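Local coordinates for hypothetical protein (Staphylococcus aureus subsp. aureus, PDB 1QYI), which is of unknown function but is probably a hydrolase of the haloacid dehalogenase (HAD) superfamily, at residues A[56-61]-A[128-133]; A[67-72]-A[135-140]; A[262-267]-A[290-295]. One frame throughout, in Å; residues are numbered along the deposited sequence.

Contact 1: A[56-61]-A[128-133]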
ATOM      1  N   ARG A  56      -6.454 -11.131 -10.330  1.00 22.01           N
ATOM      2  CA  ARG A  56      -5.549 -11.204  -9.190  1.00 23.93           C
ATOM      3  C   ARG A  56      -5.154 -12.649  -8.913  1.00 25.14           C
ATOM      4  O   ARG A  56      -3.992 -12.965  -8.631  1.00 25.82           O
ATOM      5  CB  ARG A  56      -6.234 -10.637  -7.951  1.00 23.02           C
ATOM      6  CG  ARG A  56      -5.418 -10.799  -6.686  1.00 21.45           C
ATOM      7  CD  ARG A  56      -6.105 -10.174  -5.490  1.00 19.44           C
ATOM      8  NE  ARG A  56      -5.440 -10.587  -4.269  1.00 19.45           N
ATOM      9  CZ  ARG A  56      -5.618 -10.019  -3.087  1.00 21.82           C
ATOM     10  NH1 ARG A  56      -6.454  -8.995  -2.958  1.00 22.09           N
ATOM     11  NH2 ARG A  56      -4.950 -10.476  -2.032  1.00 19.91           N
ATOM     12  N   ASN A  57      -6.146 -13.521  -8.976  1.00 25.72           N
ATOM     13  CA  ASN A  57      -5.921 -14.925  -8.741  1.00 27.41           C
ATOM     14  C   ASN A  57      -4.956 -15.495  -9.768  1.00 28.40           C
ATOM     15  O   ASN A  57      -4.032 -16.226  -9.417  1.00 29.82           O
ATOM     16  CB  ASN A  57      -7.239 -15.679  -8.795  1.00 27.73           C
ATOM     17  CG  ASN A  57      -7.047 -17.159  -8.651  1.00 30.49           C
ATOM     18  OD1 ASN A  57      -6.427 -17.618  -7.694  1.00 32.27           O
ATOM     19  ND2 ASN A  57      -7.573 -17.925  -9.601  1.00 32.58           N
ATOM     20  N   ARG A  58      -5.159 -15.162 -11.039  1.00 28.38           N
ATOM     21  CA  ARG A  58      -4.281 -15.665 -12.092  1.00 28.04           C
ATOM     22  C   ARG A  58      -2.861 -15.118 -11.973  1.00 27.69           C
ATOM     23  O   ARG A  58      -1.894 -15.878 -11.994  1.00 27.74           O
ATOM     24  CB  ARG A  58      -4.822 -15.300 -13.475  1.00 29.01           C
ATOM     25  CG  ARG A  58      -6.081 -16.016 -13.905  1.00 30.61           C
ATOM     26  CD  ARG A  58      -6.332 -15.703 -15.367  1.00 31.86           C
ATOM     27  NE  ARG A  58      -5.245 -16.231 -16.199  1.00 34.77           N
ATOM     28  CZ  ARG A  58      -4.959 -15.811 -17.428  1.00 34.13           C
ATOM     29  NH1 ARG A  58      -5.677 -14.842 -17.988  1.00 34.63           N
ATOM     30  NH2 ARG A  58      -3.957 -16.361 -18.098  1.00 33.20           N
ATOM     31  N   ILE A  59      -2.746 -13.797 -11.861  1.00 27.84           N
ATOM     32  CA  ILE A  59      -1.445 -13.138 -11.763  1.00 27.20           C
ATOM     33  C   ILE A  59      -0.622 -13.629 -10.568  1.00 27.77           C
ATOM     34  O   ILE A  59       0.507 -14.080 -10.742  1.00 28.60           O
ATOM     35  CB  ILE A  59      -1.601 -11.587 -11.675  1.00 26.38           C
ATOM     36  CG1 ILE A  59      -2.370 -11.059 -12.888  1.00 25.34           C
ATOM     37  CG2 ILE A  59      -0.227 -10.919 -11.626  1.00 27.76           C
ATOM     38  CD1 ILE A  59      -1.719 -11.395 -14.227  1.00 26.09           C
ATOM     39  N   PHE A  60      -1.189 -13.559  -9.366  1.00 27.49           N
ATOM     40  CA  PHE A  60      -0.478 -13.980  -8.163  1.00 28.23           C
ATOM     41  C   PHE A  60      -0.600 -15.452  -7.741  1.00 28.74           C
ATOM     42  O   PHE A  60       0.009 -15.861  -6.749  1.00 27.36           O
ATOM     43  CB  PHE A  60      -0.874 -13.085  -6.977  1.00 27.46           C
ATOM     44  CG  PHE A  60      -0.521 -11.638  -7.156  1.00 27.10           C
ATOM     45  CD1 PHE A  60       0.771 -11.262  -7.499  1.00 25.94           C
ATOM     46  CD2 PHE A  60      -1.484 -10.646  -6.968  1.00 28.42           C
ATOM     47  CE1 PHE A  60       1.107  -9.915  -7.654  1.00 27.03           C
ATOM     48  CE2 PHE A  60      -1.159  -9.294  -7.119  1.00 27.92           C
ATOM     49  CZ  PHE A  60       0.136  -8.927  -7.462  1.00 27.53           C
ATOM     50  N   GLN A  61      -1.380 -16.234  -8.485  1.00 28.72           N
ATOM     51  CA  GLN A  61      -1.569 -17.655  -8.195  1.00 28.68           C
ATOM     52  C   GLN A  61      -2.074 -17.906  -6.772  1.00 29.43           C
ATOM     53  O   GLN A  61      -1.370 -18.474  -5.929  1.00 28.95           O
ATOM     54  CB  GLN A  61      -0.259 -18.406  -8.417  1.00 29.20           C
ATOM     55  CG  GLN A  61       0.269 -18.282  -9.826  1.00 30.51           C
ATOM     56  CD  GLN A  61      -0.500 -19.129 -10.820  1.00 30.90           C
ATOM     57  OE1 GLN A  61      -0.351 -20.351 -10.860  1.00 32.74           O
ATOM     58  NE2 GLN A  61      -1.337 -18.484 -11.619  1.00 31.93           N
ATOM     59  N   LEU A 128       1.421 -17.467 -21.384  1.00 32.57           N
ATOM     60  CA  LEU A 128       1.755 -16.743 -20.162  1.00 36.08           C
ATOM     61  C   LEU A 128       2.641 -17.393 -19.098  1.00 37.52           C
ATOM     62  O   LEU A 128       3.661 -16.811 -18.702  1.00 39.24           O
ATOM     63  CB  LEU A 128       0.473 -16.248 -19.506  1.00 37.66           C
ATOM     64  CG  LEU A 128       0.657 -15.181 -18.432  1.00 39.42           C
ATOM     65  CD1 LEU A 128       1.621 -14.079 -18.878  1.00 38.28           C
ATOM     66  CD2 LEU A 128      -0.712 -14.607 -18.140  1.00 39.95           C
ATOM     67  N   ASN A 129       2.257 -18.582 -18.638  1.00 36.22           N
ATOM     68  CA  ASN A 129       2.998 -19.292 -17.595  1.00 36.71           C
ATOM     69  C   ASN A 129       3.099 -18.416 -16.337  1.00 37.27           C
ATOM     70  O   ASN A 129       4.190 -18.000 -15.931  1.00 36.92           O
ATOM     71  CB  ASN A 129       4.399 -19.674 -18.085  1.00 36.34           C
ATOM     72  CG  ASN A 129       5.203 -20.448 -17.041  1.00 36.33           C
ATOM     73  OD1 ASN A 129       6.383 -20.730 -17.241  1.00 40.39           O
ATOM     74  ND2 ASN A 129       4.566 -20.792 -15.927  1.00 34.31           N
ATOM     75  N   GLU A 130       1.947 -18.158 -15.718  1.00 38.26           N
ATOM     76  CA  GLU A 130       1.864 -17.311 -14.532  1.00 38.20           C
ATOM     77  C   GLU A 130       2.446 -17.913 -13.263  1.00 37.86           C
ATOM     78  O   GLU A 130       2.155 -17.463 -12.160  1.00 37.79           O
ATOM     79  CB  GLU A 130       0.408 -16.868 -14.293  1.00 38.48           C
ATOM     80  CG  GLU A 130      -0.667 -17.919 -14.569  1.00 38.06           C
ATOM     81  CD  GLU A 130      -0.791 -18.284 -16.043  1.00 36.94           C
ATOM     82  OE1 GLU A 130      -1.261 -17.442 -16.840  1.00 36.82           O
ATOM     83  OE2 GLU A 130      -0.403 -19.418 -16.398  1.00 33.94           O
ATOM     84  N   GLN A 131       3.292 -18.918 -13.422  1.00 38.18           N
ATOM     85  CA  GLN A 131       3.912 -19.546 -12.270  1.00 38.82           C
ATOM     86  C   GLN A 131       5.401 -19.161 -12.250  1.00 39.44           C
ATOM     87  O   GLN A 131       6.079 -19.271 -11.223  1.00 38.87           O
ATOM     88  CB  GLN A 131       3.757 -21.065 -12.369  1.00 39.74           C
ATOM     89  CG  GLN A 131       3.935 -21.813 -11.057  1.00 41.70           C
ATOM     90  CD  GLN A 131       2.646 -21.968 -10.262  1.00 42.47           C
ATOM     91  OE1 GLN A 131       2.123 -21.015  -9.678  1.00 44.33           O
ATOM     92  NE2 GLN A 131       2.117 -23.180 -10.258  1.00 43.51           N
ATOM     93  N   LEU A 132       5.896 -18.684 -13.389  1.00 39.34           N
ATOM     94  CA  LEU A 132       7.293 -18.294 -13.528  1.00 39.98           C
ATOM     95  C   LEU A 132       7.825 -17.386 -12.412  1.00 41.87           C
ATOM     96  O   LEU A 132       8.856 -17.688 -11.801  1.00 41.98           O
ATOM     97  CB  LEU A 132       7.521 -17.617 -14.885  1.00 38.20           C
ATOM     98  CG  LEU A 132       8.989 -17.318 -15.207  1.00 38.91           C
ATOM     99  CD1 LEU A 132       9.771 -18.622 -15.253  1.00 40.19           C
ATOM    100  CD2 LEU A 132       9.093 -16.586 -16.533  1.00 39.05           C
ATOM    101  N   PRO A 133       7.136 -16.259 -12.131  1.00 42.46           N
ATOM    102  CA  PRO A 133       7.618 -15.365 -11.073  1.00 40.92           C
ATOM    103  C   PRO A 133       7.827 -16.078  -9.738  1.00 39.66           C
ATOM    104  O   PRO A 133       8.802 -15.816  -9.030  1.00 38.64           O
ATOM    105  CB  PRO A 133       6.544 -14.275 -11.017  1.00 41.22           C
ATOM    106  CG  PRO A 133       5.316 -14.953 -11.556  1.00 42.62           C
ATOM    107  CD  PRO A 133       5.850 -15.789 -12.681  1.00 41.85           C
TER
HETATM  108  O   HOH W   1       2.250 -14.846 -12.440  1.00 25.62           O
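Gln61 and Glu130 meet through two bent side chains. In Gln61, CD is folded back by a chi2 of -75°. In Glu130, CG lies between the backbone N and the carbonyl carbon, with chi1 at 39°. The two side chains cross at about a right angle, and Gln61 NE2 comes to 3.1 Å from Glu130 CG. The same NE2 donates to Arg58 O over 2.7 Å. This bond lies in the carbonyl plane, on a lone pair, and almost in the amide plane. It fixes the rotation of the Gln61 amide and ties it back to the last turn of its own helix. Gln61 CG also rests 3.1 Å from Glu130 O.

Glu130 has a second partner in Arg58. Arg58 NH2 and Glu130 OE1 form a salt bridge of 3.2 Å. Its hydrogen bond is bent, with an N-H...O angle of 139°. The guanidinium nitrogen comes from above the carboxylate plane, and the two side chains cross at a slant. Leu128 CD2 packs 3.7 Å from Arg58 NH2.

Between the backbones lies one water. It donates to Ile59 O at 2.6 Å and to Glu130 O at 2.6 Å. It thus bridges the two carbonyls.

The contact joins the C-terminal end of helix 49-60, where Gln61 leaves helical geometry with positive phi, to the loop before helix 134-137. Phe60, in the same helix, packs on Ile65 and Leu66 of helix 64-71 and on Ser22 and Ala23 of helix 16-31. Pro133 reaches Ile65 and also Ile87 of helix 77-93. All these helices belong to the insertion after strand 3-6, consistent with a HAD cap.

Contact 2: A[67-72]-A[135-140]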
ATOM      1  N   ASN A  67       2.352 -13.426  -1.367  1.00 28.95           N
ATOM      2  CA  ASN A  67       2.806 -13.683  -0.004  1.00 30.33           C
ATOM      3  C   ASN A  67       4.300 -13.982   0.075  1.00 31.62           C
ATOM      4  O   ASN A  67       4.928 -13.762   1.115  1.00 31.79           O
ATOM      5  CB  ASN A  67       2.024 -14.846   0.608  1.00 31.31           C
ATOM      6  CG  ASN A  67       0.575 -14.500   0.859  1.00 33.06           C
ATOM      7  OD1 ASN A  67       0.272 -13.488   1.493  1.00 35.82           O
ATOM      8  ND2 ASN A  67      -0.333 -15.337   0.364  1.00 31.49           N
ATOM      9  N   LYS A  68       4.868 -14.486  -1.020  1.00 32.04           N
ATOM     10  CA  LYS A  68       6.291 -14.800  -1.064  1.00 35.24           C
ATOM     11  C   LYS A  68       7.083 -13.493  -1.049  1.00 36.68           C
ATOM     12  O   LYS A  68       8.097 -13.385  -0.364  1.00 37.13           O
ATOM     13  CB  LYS A  68       6.635 -15.592  -2.334  1.00 37.25           C
ATOM     14  CG  LYS A  68       7.769 -16.623  -2.184  1.00 37.06           C
ATOM     15  CD  LYS A  68       9.010 -16.064  -1.481  1.00 39.40           C
ATOM     16  CE  LYS A  68      10.172 -17.068  -1.472  1.00 39.36           C
ATOM     17  NZ  LYS A  68       9.846 -18.360  -0.798  1.00 40.62           N
ATOM     18  N   LEU A  69       6.610 -12.504  -1.806  1.00 38.31           N
ATOM     19  CA  LEU A  69       7.267 -11.203  -1.885  1.00 37.83           C
ATOM     20  C   LEU A  69       7.268 -10.534  -0.520  1.00 38.54           C
ATOM     21  O   LEU A  69       8.168  -9.755  -0.204  1.00 41.10           O
ATOM     22  CB  LEU A  69       6.548 -10.308  -2.894  1.00 36.74           C
ATOM     23  CG  LEU A  69       6.416 -10.853  -4.321  1.00 36.68           C
ATOM     24  CD1 LEU A  69       5.492  -9.945  -5.116  1.00 37.22           C
ATOM     25  CD2 LEU A  69       7.779 -10.941  -4.980  1.00 36.42           C
ATOM     26  N   LYS A  70       6.256 -10.831   0.287  1.00 38.61           N
ATOM     27  CA  LYS A  70       6.168 -10.260   1.625  1.00 37.93           C
ATOM     28  C   LYS A  70       7.255 -10.875   2.503  1.00 36.65           C
ATOM     29  O   LYS A  70       8.040 -10.163   3.122  1.00 36.26           O
ATOM     30  CB  LYS A  70       4.788 -10.533   2.230  1.00 37.55           C
ATOM     31  CG  LYS A  70       3.645 -10.027   1.382  1.00 38.89           C
ATOM     32  CD  LYS A  70       3.571  -8.510   1.369  1.00 40.34           C
ATOM     33  CE  LYS A  70       2.665  -8.004   2.485  1.00 40.38           C
ATOM     34  NZ  LYS A  70       1.244  -8.422   2.262  1.00 39.42           N
ATOM     35  N   SER A  71       7.309 -12.198   2.542  1.00 36.46           N
ATOM     36  CA  SER A  71       8.303 -12.882   3.360  1.00 36.78           C
ATOM     37  C   SER A  71       9.746 -12.548   2.969  1.00 37.86           C
ATOM     38  O   SER A  71      10.672 -12.819   3.733  1.00 37.01           O
ATOM     39  CB  SER A  71       8.104 -14.399   3.285  1.00 36.38           C
ATOM     40  OG  SER A  71       8.620 -14.944   2.079  1.00 33.02           O
ATOM     41  N   LEU A  72       9.942 -11.967   1.785  1.00 37.72           N
ATOM     42  CA  LEU A  72      11.292 -11.623   1.329  1.00 37.65           C
ATOM     43  C   LEU A  72      11.663 -10.158   1.571  1.00 37.84           C
ATOM     44  O   LEU A  72      12.804  -9.744   1.336  1.00 37.25           O
ATOM     45  CB  LEU A  72      11.457 -11.969  -0.159  1.00 35.34           C
ATOM     46  CG  LEU A  72      11.311 -13.457  -0.522  1.00 34.85           C
ATOM     47  CD1 LEU A  72      11.530 -13.668  -2.019  1.00 31.60           C
ATOM     48  CD2 LEU A  72      12.309 -14.273   0.282  1.00 32.67           C
ATOM     49  N   GLN A 135       8.446 -19.264  -9.391  1.00 41.82           N
ATOM     50  CA  GLN A 135       9.551 -20.192  -9.579  1.00 43.21           C
ATOM     51  C   GLN A 135      10.828 -19.389  -9.821  1.00 44.44           C
ATOM     52  O   GLN A 135      11.878 -19.934 -10.160  1.00 46.27           O
ATOM     53  CB  GLN A 135       9.265 -21.105 -10.764  1.00 43.69           C
ATOM     54  CG  GLN A 135       7.980 -21.906 -10.613  1.00 43.74           C
ATOM     55  CD  GLN A 135       7.623 -22.664 -11.876  1.00 43.66           C
ATOM     56  OE1 GLN A 135       6.742 -23.521 -11.868  1.00 43.93           O
ATOM     57  NE2 GLN A 135       8.304 -22.343 -12.972  1.00 43.61           N
ATOM     58  N   PHE A 136      10.717 -18.080  -9.648  1.00 44.97           N
ATOM     59  CA  PHE A 136      11.843 -17.182  -9.808  1.00 44.85           C
ATOM     60  C   PHE A 136      12.407 -16.877  -8.422  1.00 45.23           C
ATOM     61  O   PHE A 136      13.619 -16.860  -8.226  1.00 45.31           O
ATOM     62  CB  PHE A 136      11.386 -15.886 -10.488  1.00 44.42           C
ATOM     63  CG  PHE A 136      12.306 -14.722 -10.253  1.00 43.79           C
ATOM     64  CD1 PHE A 136      13.574 -14.684 -10.826  1.00 44.60           C
ATOM     65  CD2 PHE A 136      11.915 -13.672  -9.428  1.00 43.23           C
ATOM     66  CE1 PHE A 136      14.435 -13.617 -10.578  1.00 45.17           C
ATOM     67  CE2 PHE A 136      12.767 -12.603  -9.173  1.00 43.90           C
ATOM     68  CZ  PHE A 136      14.030 -12.574  -9.747  1.00 44.79           C
ATOM     69  N   LEU A 137      11.510 -16.647  -7.468  1.00 45.23           N
ATOM     70  CA  LEU A 137      11.883 -16.315  -6.095  1.00 46.60           C
ATOM     71  C   LEU A 137      12.418 -17.508  -5.305  1.00 48.54           C
ATOM     72  O   LEU A 137      12.996 -17.339  -4.231  1.00 47.13           O
ATOM     73  CB  LEU A 137      10.672 -15.713  -5.371  1.00 43.55           C
ATOM     74  CG  LEU A 137       9.948 -14.571  -6.095  1.00 39.40           C
ATOM     75  CD1 LEU A 137       8.616 -14.341  -5.441  1.00 38.00           C
ATOM     76  CD2 LEU A 137      10.793 -13.317  -6.093  1.00 35.82           C
ATOM     77  N   ASP A 138      12.215 -18.709  -5.845  1.00 52.18           N
ATOM     78  CA  ASP A 138      12.664 -19.958  -5.228  1.00 54.68           C
ATOM     79  C   ASP A 138      13.927 -19.792  -4.403  1.00 56.11           C
ATOM     80  O   ASP A 138      13.949 -20.130  -3.222  1.00 56.20           O
ATOM     81  CB  ASP A 138      12.894 -21.017  -6.307  1.00 56.63           C
ATOM     82  CG  ASP A 138      11.614 -21.730  -6.698  1.00 59.57           C
ATOM     83  OD1 ASP A 138      11.599 -22.407  -7.753  1.00 60.56           O
ATOM     84  OD2 ASP A 138      10.626 -21.631  -5.927  1.00 59.94           O
ATOM     85  N   ASN A 139      14.982 -19.283  -5.030  1.00 56.40           N
ATOM     86  CA  ASN A 139      16.244 -19.070  -4.329  1.00 57.42           C
ATOM     87  C   ASN A 139      16.677 -17.611  -4.437  1.00 57.08           C
ATOM     88  O   ASN A 139      17.479 -17.251  -5.296  1.00 57.97           O
ATOM     89  CB  ASN A 139      17.329 -20.000  -4.891  1.00 57.98           C
ATOM     90  CG  ASN A 139      17.512 -19.849  -6.392  1.00 60.24           C
ATOM     91  OD1 ASN A 139      16.793 -19.086  -7.043  1.00 60.82           O
ATOM     92  ND2 ASN A 139      18.474 -20.579  -6.950  1.00 59.09           N
ATOM     93  N   VAL A 140      16.121 -16.774  -3.565  1.00 55.70           N
ATOM     94  CA  VAL A 140      16.439 -15.349  -3.540  1.00 53.77           C
ATOM     95  C   VAL A 140      16.582 -14.900  -2.082  1.00 53.22           C
ATOM     96  O   VAL A 140      15.700 -15.156  -1.257  1.00 53.35           O
ATOM     97  CB  VAL A 140      15.328 -14.516  -4.239  1.00 53.11           C
ATOM     98  CG1 VAL A 140      15.710 -13.043  -4.282  1.00 53.13           C
ATOM     99  CG2 VAL A 140      15.101 -15.037  -5.649  1.00 52.52           C
TER
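Leu137 points at helix 64-71 and is met there by three side chains, each in a different orientation. Its CG lies anti to its own carbonyl carbon, chi1 -50°. The two methyls that branch from this atom do most of the touching. Leu69 crosses Leu137 at about a right angle. Leu69 CD2 sits 3.5 Å from Leu137 CD1 and also touches the second methyl. Lys68 slides past Leu137 in the opposite direction and packs with its aliphatic carbons. Lys68 CB lies 3.9 Å from Leu137 CD1. The ammonium group stays apart: Lys68 NZ is 6.1 Å from Asp138 OD2, too far for a direct salt bridge. Leu72 comes in at a slant, with CD1 4.0 Å from Leu137 CB. Leu72 CD2 approaches Val140 O at 3.8 Å. No hydrogen bond crosses between the segments; the contact is apolar packing.

It joins the C-terminal part of helix 64-71 to the short helix 134-137 and the turn after it. Leu69 also packs on Met80 of helix 77-93. Leu72 and Val140 both lean on helix 144-158, at Ile147 and Ala150 respectively. The contact is plain packing within the helical region that follows strand 3-6, consistent with a HAD cap.

Contact 3: A[262-267]-A[290-295]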
ATOM      1  N   PHE A 262      -6.421  17.149  12.986  1.00 35.45           N
ATOM      2  CA  PHE A 262      -6.042  16.003  13.788  1.00 34.27           C
ATOM      3  C   PHE A 262      -5.946  14.726  12.967  1.00 32.96           C
ATOM      4  O   PHE A 262      -6.250  13.636  13.451  1.00 32.35           O
ATOM      5  CB  PHE A 262      -7.042  15.829  14.925  1.00 35.29           C
ATOM      6  CG  PHE A 262      -7.120  17.015  15.837  1.00 35.79           C
ATOM      7  CD1 PHE A 262      -5.991  17.461  16.510  1.00 35.94           C
ATOM      8  CD2 PHE A 262      -8.321  17.689  16.023  1.00 38.71           C
ATOM      9  CE1 PHE A 262      -6.055  18.561  17.359  1.00 37.17           C
ATOM     10  CE2 PHE A 262      -8.402  18.791  16.869  1.00 37.95           C
ATOM     11  CZ  PHE A 262      -7.265  19.225  17.538  1.00 38.60           C
ATOM     12  N   ILE A 263      -5.542  14.873  11.711  1.00 31.30           N
ATOM     13  CA  ILE A 263      -5.365  13.731  10.833  1.00 28.97           C
ATOM     14  C   ILE A 263      -3.930  13.757  10.331  1.00 29.20           C
ATOM     15  O   ILE A 263      -3.574  14.557   9.468  1.00 31.47           O
ATOM     16  CB  ILE A 263      -6.324  13.777   9.637  1.00 27.76           C
ATOM     17  CG1 ILE A 263      -7.775  13.792  10.131  1.00 26.24           C
ATOM     18  CG2 ILE A 263      -6.074  12.574   8.731  1.00 25.85           C
ATOM     19  CD1 ILE A 263      -8.825  13.785   9.018  1.00 22.08           C
ATOM     20  N   ALA A 264      -3.100  12.894  10.907  1.00 29.31           N
ATOM     21  CA  ALA A 264      -1.695  12.801  10.526  1.00 28.39           C
ATOM     22  C   ALA A 264      -1.535  11.684   9.489  1.00 27.24           C
ATOM     23  O   ALA A 264      -2.069  10.585   9.666  1.00 27.35           O
ATOM     24  CB  ALA A 264      -0.845  12.510  11.760  1.00 27.52           C
ATOM     25  N   THR A 265      -0.807  11.966   8.414  1.00 26.01           N
ATOM     26  CA  THR A 265      -0.603  10.984   7.356  1.00 25.08           C
ATOM     27  C   THR A 265       0.863  10.867   6.973  1.00 25.23           C
ATOM     28  O   THR A 265       1.724  11.549   7.541  1.00 24.78           O
ATOM     29  CB  THR A 265      -1.378  11.358   6.072  1.00 26.56           C
ATOM     30  OG1 THR A 265      -0.797  12.533   5.482  1.00 27.76           O
ATOM     31  CG2 THR A 265      -2.843  11.626   6.384  1.00 25.87           C
ATOM     32  N   ALA A 266       1.133  10.004   5.993  1.00 23.93           N
ATOM     33  CA  ALA A 266       2.486   9.766   5.502  1.00 24.62           C
ATOM     34  C   ALA A 266       3.039  11.012   4.827  1.00 25.78           C
ATOM     35  O   ALA A 266       4.250  11.156   4.665  1.00 26.25           O
ATOM     36  CB  ALA A 266       2.486   8.590   4.521  1.00 23.19           C
ATOM     37  N   SER A 267       2.146  11.904   4.415  1.00 26.68           N
ATOM     38  CA  SER A 267       2.579  13.138   3.783  1.00 26.95           C
ATOM     39  C   SER A 267       3.212  14.014   4.860  1.00 27.57           C
ATOM     40  O   SER A 267       4.245  14.637   4.633  1.00 29.86           O
ATOM     41  CB  SER A 267       1.396  13.864   3.135  1.00 26.41           C
ATOM     42  OG  SER A 267       0.843  13.098   2.069  1.00 25.24           O
ATOM     43  N   TYR A 290       1.344  10.192  15.542  1.00 22.20           N
ATOM     44  CA  TYR A 290       0.341  10.088  16.581  1.00 20.74           C
ATOM     45  C   TYR A 290       0.358  11.359  17.415  1.00 21.49           C
ATOM     46  O   TYR A 290      -0.684  11.827  17.872  1.00 22.14           O
ATOM     47  CB  TYR A 290       0.584   8.857  17.462  1.00 19.79           C
ATOM     48  CG  TYR A 290      -0.219   7.649  17.026  1.00 18.36           C
ATOM     49  CD1 TYR A 290      -1.608   7.720  16.915  1.00 17.23           C
ATOM     50  CD2 TYR A 290       0.415   6.456  16.663  1.00 17.24           C
ATOM     51  CE1 TYR A 290      -2.353   6.641  16.448  1.00 18.09           C
ATOM     52  CE2 TYR A 290      -0.319   5.363  16.191  1.00 15.73           C
ATOM     53  CZ  TYR A 290      -1.708   5.462  16.083  1.00 18.39           C
ATOM     54  OH  TYR A 290      -2.448   4.398  15.602  1.00 15.44           O
ATOM     55  N   ILE A 291       1.546  11.929  17.590  1.00 21.40           N
ATOM     56  CA  ILE A 291       1.708  13.156  18.366  1.00 22.16           C
ATOM     57  C   ILE A 291       1.104  14.354  17.625  1.00 23.51           C
ATOM     58  O   ILE A 291       0.577  15.286  18.239  1.00 22.34           O
ATOM     59  CB  ILE A 291       3.207  13.418  18.662  1.00 21.82           C
ATOM     60  CG1 ILE A 291       3.749  12.284  19.537  1.00 21.91           C
ATOM     61  CG2 ILE A 291       3.388  14.771  19.344  1.00 18.29           C
ATOM     62  CD1 ILE A 291       5.227  12.407  19.915  1.00 23.26           C
ATOM     63  N   ALA A 292       1.186  14.310  16.299  1.00 23.39           N
ATOM     64  CA  ALA A 292       0.649  15.364  15.458  1.00 23.80           C
ATOM     65  C   ALA A 292      -0.875  15.285  15.441  1.00 24.81           C
ATOM     66  O   ALA A 292      -1.562  16.304  15.383  1.00 24.38           O
ATOM     67  CB  ALA A 292       1.191  15.223  14.051  1.00 22.00           C
ATOM     68  N   ALA A 293      -1.392  14.064  15.494  1.00 25.71           N
ATOM     69  CA  ALA A 293      -2.824  13.824  15.483  1.00 26.88           C
ATOM     70  C   ALA A 293      -3.448  14.156  16.832  1.00 29.07           C
ATOM     71  O   ALA A 293      -4.669  14.324  16.947  1.00 28.19           O
ATOM     72  CB  ALA A 293      -3.099  12.380  15.134  1.00 24.79           C
ATOM     73  N   LEU A 294      -2.604  14.266  17.847  1.00 30.20           N
ATOM     74  CA  LEU A 294      -3.076  14.553  19.188  1.00 33.04           C
ATOM     75  C   LEU A 294      -3.094  16.040  19.516  1.00 33.86           C
ATOM     76  O   LEU A 294      -4.127  16.564  19.919  1.00 34.23           O
ATOM     77  CB  LEU A 294      -2.212  13.800  20.203  1.00 34.90           C
ATOM     78  CG  LEU A 294      -2.791  13.568  21.603  1.00 36.35           C
ATOM     79  CD1 LEU A 294      -2.097  12.385  22.268  1.00 37.05           C
ATOM     80  CD2 LEU A 294      -2.637  14.817  22.422  1.00 37.62           C
ATOM     81  N   TYR A 295      -1.964  16.722  19.343  1.00 35.31           N
ATOM     82  CA  TYR A 295      -1.891  18.146  19.655  1.00 36.75           C
ATOM     83  C   TYR A 295      -2.304  19.076  18.512  1.00 37.74           C
ATOM     84  O   TYR A 295      -2.755  20.196  18.749  1.00 39.39           O
ATOM     85  CB  TYR A 295      -0.481  18.506  20.129  1.00 37.15           C
ATOM     86  CG  TYR A 295      -0.030  17.735  21.345  1.00 38.15           C
ATOM     87  CD1 TYR A 295      -0.779  17.750  22.523  1.00 38.81           C
ATOM     88  CD2 TYR A 295       1.143  16.973  21.317  1.00 38.35           C
ATOM     89  CE1 TYR A 295      -0.374  17.022  23.643  1.00 39.30           C
ATOM     90  CE2 TYR A 295       1.557  16.240  22.434  1.00 37.51           C
ATOM     91  CZ  TYR A 295       0.793  16.270  23.592  1.00 38.64           C
ATOM     92  OH  TYR A 295       1.178  15.545  24.700  1.00 39.98           O
TER
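The backbone at Phe262 runs close past helix 288-295, with Phe262 CA only 4.2 Å from Ala293 CA. Two groups use this approach: the ring of Phe262 and the methyl of Ala264. Phe262 CG lies anti to its own carbonyl carbon, chi1 -60°, and the ring sits by the carbonyls at the end of the helix. Phe262 CD1 is 3.4 Å from Ala293 O, which approaches the ring obliquely. Phe262 CE1 is 3.8 Å from Leu294 O, also oblique, and 3.9 Å from Tyr295 O, which lies at the ring edge near its plane. Ala264, in strand 263-264, points its CB at the helix. Ala264 CB touches Ala292 CB and Ala293 CB, each at 4.1 Å. Ala293 CB also lies 3.8 Å from Phe262 O. Ala264 thus faces two equally small residues, and their methyls meet.

Strand 263-264 is the outermost strand at one side of the parallel sheet of the HAD-like core. Ala264 pairs with Ile236 and Thr238 of the neighbouring strand region. Next in the chain, Thr265 N-caps helix 266-275, its OG1 accepting from Ser267 N. The Phe262 ring also makes a cation-pi contact with Lys3.

No hydrogen bond crosses between the segments. The joint rests on methyl packing and on aromatic C-H groups beside carbonyl oxygens, an arrangement that is probably weakly favourable electrostatically.

From the N terminus, the chain leaves strand 3-6 and enters a long helical region. Helix 49-60 and helix 64-71 follow each other there. Contact 1 closes a loop of 66 residues on the first, and contact 2 one of 62 residues on the second. The two loops cross, since the segments alternate: residues 128-133 return to the first helix and 135-140 to the second. The centres of contacts 1 and 2 are 13 Å apart. Contact 3 follows in series, closing a 22-residue loop between the edge of the parallel sheet and helix 288-295. It lies on the opposite side of the chain's centre, its centre 35 Å from that of contact 2. Contacts 1 and 2 thus tie the helical insertion, contact 3 the core.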